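Local structure of 50S ribosomal protein L16 arginine hydroxylase (Escherichia coli, 4CCL) at the interface of chains A and B. The protein hydroxylates an arginine of ribosomal protein uL16 at C3 as an iron- and 2-oxoglutarate-dependent JmjC-family oxygenase. Residues are numbered along the deposited sequence; one frame, centred on the assembly and turned at random. Chains: chain A/B, 50S ribosomal protein L16 arginine hydroxylase.

The interface of chains A and B. Residues chain A 104-106, 268, 312-314; chain B 239-242, 246-247, 250.
A chi1 of 83° sets CG of A:Trp106 in the crowded position between backbone N and carbonyl carbon, while CG of B:Glu246 lies anti to its carbonyl carbon (chi1 -51°) on an extended chain. These torsions join indole and carboxylate in the homodimer interface of this JmjC oxygenase, part of a two-fold symmetric contact. NE1 of A:Trp106 donates to OE2 of B:Glu246 at 3.1 Å; the acceptor lies in the indole plane, at the ring edge, but is met from above the carboxylate plane, the two planes standing 83° apart. CG2 of B:Val242 packs 3.8 Å from the ring atom CG of A:Trp106, and CG1 lies over one indole face, offset toward the rim. An alanine in place of A:Trp106 would probably loosen this edge of the dimer, since the NE1 bond and the indole's packing on B:Val242 would go.

Beside it, strand 311-314 of chain A pairs in parallel with strand 241-242 of chain B: A:Arg313 N donates to B:Ala240 O at 3.0 Å, and B:Val242 N to A:Arg313 O at 2.9 Å, nearly along the C=O axis. A:Asp105 N donates a hydrogen bond to B:Pro239 O at 3.0 Å, in the carbonyl plane. The bent chain of A:Arg313 runs alongside B:Asp241, forming a salt bridge from NH1 to OD1 at 2.9 Å without a directed hydrogen bond, guanidinium and carboxylate nearly perpendicular. Farther along, CD2 of A:Phe268 meets the selenium SE of selenomethionine B:Met247 at 3.4 Å, while CZ of the A:Phe268 ring abuts CD1 of B:Leu250 at 3.5 Å.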
loop_
_atom_site.group_PDB
_atom_site.type_symbol
_atom_site.label_atom_id
_atom_site.label_comp_id
_atom_site.label_asym_id
_atom_site.label_seq_id
_atom_site.Cartn_x
_atom_site.Cartn_y
_atom_site.Cartn_z
ATOM N N PRO A 104 15.148 -20.634 12.806
ATOM C CA PRO A 104 13.705 -20.624 12.526
ATOM C C PRO A 104 13.328 -20.879 11.062
ATOM O O PRO A 104 13.953 -20.341 10.146
ATOM C CB PRO A 104 13.284 -19.211 12.942
ATOM C CG PRO A 104 14.551 -18.402 12.895
ATOM C CD PRO A 104 15.606 -19.345 13.353
ATOM N N ASP A 105 12.300 -21.702 10.861
ATOM C CA ASP A 105 11.786 -22.008 9.530
ATOM C C ASP A 105 11.328 -20.756 8.792
ATOM O O ASP A 105 11.478 -20.657 7.576
ATOM C CB ASP A 105 10.630 -23.014 9.611
ATOM C CG ASP A 105 11.098 -24.412 9.961
ATOM O OD1 ASP A 105 12.296 -24.694 9.757
ATOM O OD2 ASP A 105 10.273 -25.225 10.428
ATOM N N TRP A 106 10.773 -19.796 9.527
ATOM C CA TRP A 106 10.229 -18.598 8.893
ATOM C C TRP A 106 11.315 -17.670 8.339
ATOM O O TRP A 106 11.066 -16.898 7.413
ATOM C CB TRP A 106 9.255 -17.856 9.823
ATOM C CG TRP A 106 9.874 -16.933 10.837
ATOM C CD1 TRP A 106 10.279 -17.253 12.102
ATOM C CD2 TRP A 106 10.114 -15.529 10.684
ATOM N NE1 TRP A 106 10.771 -16.139 12.738
ATOM C CE2 TRP A 106 10.680 -15.067 11.889
ATOM C CE3 TRP A 106 9.913 -14.619 9.641
ATOM C CZ2 TRP A 106 11.050 -13.736 12.080
ATOM C CZ3 TRP A 106 10.279 -13.297 9.833
ATOM C CH2 TRP A 106 10.842 -12.869 11.042
ATOM N N PHE A 268 -0.132 -11.614 8.121
ATOM C CA PHE A 268 1.277 -11.993 8.116
ATOM C C PHE A 268 1.456 -13.496 7.990
ATOM O O PHE A 268 2.411 -13.959 7.376
ATOM C CB PHE A 268 2.019 -11.479 9.349
ATOM C CG PHE A 268 3.496 -11.748 9.308
ATOM C CD1 PHE A 268 4.314 -11.049 8.435
ATOM C CD2 PHE A 268 4.065 -12.708 10.125
ATOM C CE1 PHE A 268 5.670 -11.296 8.385
ATOM C CE2 PHE A 268 5.423 -12.959 10.082
ATOM C CZ PHE A 268 6.226 -12.252 9.209
ATOM N N LEU A 312 3.900 -22.850 8.732
ATOM C CA LEU A 312 4.314 -22.093 9.910
ATOM C C LEU A 312 3.180 -21.867 10.910
ATOM O O LEU A 312 2.031 -21.664 10.524
ATOM C CB LEU A 312 4.906 -20.749 9.477
ATOM C CG LEU A 312 6.045 -20.818 8.455
ATOM C CD1 LEU A 312 6.233 -19.482 7.757
ATOM C CD2 LEU A 312 7.338 -21.264 9.120
ATOM N N ARG A 313 3.515 -21.893 12.197
ATOM C CA ARG A 313 2.519 -21.719 13.253
ATOM C C ARG A 313 2.603 -20.359 13.945
ATOM O O ARG A 313 3.679 -19.921 14.355
ATOM C CB ARG A 313 2.624 -22.846 14.286
ATOM C CG ARG A 313 1.793 -22.621 15.542
ATOM C CD ARG A 313 1.148 -23.912 16.022
ATOM N NE ARG A 313 1.481 -24.211 17.412
ATOM C CZ ARG A 313 2.523 -24.945 17.786
ATOM N NH1 ARG A 313 3.337 -25.455 16.872
ATOM N NH2 ARG A 313 2.754 -25.168 19.073
ATOM N N ILE A 314 1.456 -19.696 14.062
ATOM C CA ILE A 314 1.358 -18.412 14.751
ATOM C C ILE A 314 0.241 -18.481 15.791
ATOM O O ILE A 314 -0.918 -18.699 15.442
ATOM C CB ILE A 314 1.073 -17.263 13.764
ATOM C CG1 ILE A 314 2.041 -17.326 12.578
ATOM C CG2 ILE A 314 1.175 -15.921 14.468
ATOM C CD1 ILE A 314 1.989 -16.118 11.682
ATOM N N PRO B 239 10.467 -25.533 15.565
ATOM C CA PRO B 239 11.129 -24.700 14.552
ATOM C C PRO B 239 10.184 -24.030 13.550
ATOM O O PRO B 239 10.597 -23.085 12.878
ATOM C CB PRO B 239 12.059 -25.688 13.832
ATOM C CG PRO B 239 11.526 -27.039 14.157
ATOM C CD PRO B 239 10.946 -26.924 15.527
ATOM N N ALA B 240 8.949 -24.511 13.441
ATOM C CA ALA B 240 7.988 -23.917 12.516
ATOM C C ALA B 240 7.231 -22.755 13.152
ATOM O O ALA B 240 6.457 -22.071 12.483
ATOM C CB ALA B 240 7.013 -24.966 12.006
ATOM N N ASP B 241 7.457 -22.538 14.444
ATOM C CA ASP B 241 6.771 -21.474 15.166
ATOM C C ASP B 241 7.295 -20.088 14.821
ATOM O O ASP B 241 8.477 -19.906 14.518
ATOM C CB ASP B 241 6.882 -21.684 16.678
ATOM C CG ASP B 241 5.874 -22.684 17.204
ATOM O OD1 ASP B 241 5.629 -23.702 16.522
ATOM O OD2 ASP B 241 5.322 -22.447 18.300
ATOM N N VAL B 242 6.396 -19.113 14.873
ATOM C CA VAL B 242 6.776 -17.712 14.836
ATOM C C VAL B 242 6.312 -17.102 16.155
ATOM O O VAL B 242 5.112 -16.972 16.401
ATOM C CB VAL B 242 6.113 -16.975 13.660
ATOM C CG1 VAL B 242 6.561 -15.521 13.626
ATOM C CG2 VAL B 242 6.443 -17.668 12.344
ATOM N N GLU B 246 8.572 -11.926 18.002
ATOM C CA GLU B 246 8.965 -11.660 16.623
ATOM C C GLU B 246 7.885 -10.873 15.883
ATOM O O GLU B 246 8.187 -9.919 15.160
ATOM C CB GLU B 246 9.290 -12.969 15.905
ATOM C CG GLU B 246 10.277 -13.834 16.676
ATOM C CD GLU B 246 10.707 -15.072 15.918
ATOM O OE1 GLU B 246 9.911 -16.032 15.837
ATOM O OE2 GLU B 246 11.850 -15.090 15.412
HETATM N N MSE B 247 6.631 -11.274 16.078
HETATM C CA MSE B 247 5.489 -10.532 15.549
HETATM C C MSE B 247 5.519 -9.098 16.056
HETATM O O MSE B 247 5.323 -8.149 15.291
HETATM C CB MSE B 247 4.175 -11.189 15.978
HETATM C CG MSE B 247 4.001 -12.617 15.496
HETATM SE SE MSE B 247 3.797 -12.730 13.561
HETATM C CE MSE B 247 2.091 -11.801 13.374
ATOM N N LEU B 250 8.248 -7.114 14.366
ATOM C CA LEU B 250 7.789 -6.864 13.002
ATOM C C LEU B 250 6.797 -5.704 12.909
ATOM O O LEU B 250 6.968 -4.803 12.087
ATOM C CB LEU B 250 7.175 -8.134 12.412
ATOM C CG LEU B 250 8.157 -9.253 12.053
ATOM C CD1 LEU B 250 7.450 -10.600 12.012
ATOM C CD2 LEU B 250 8.841 -8.967 10.724
#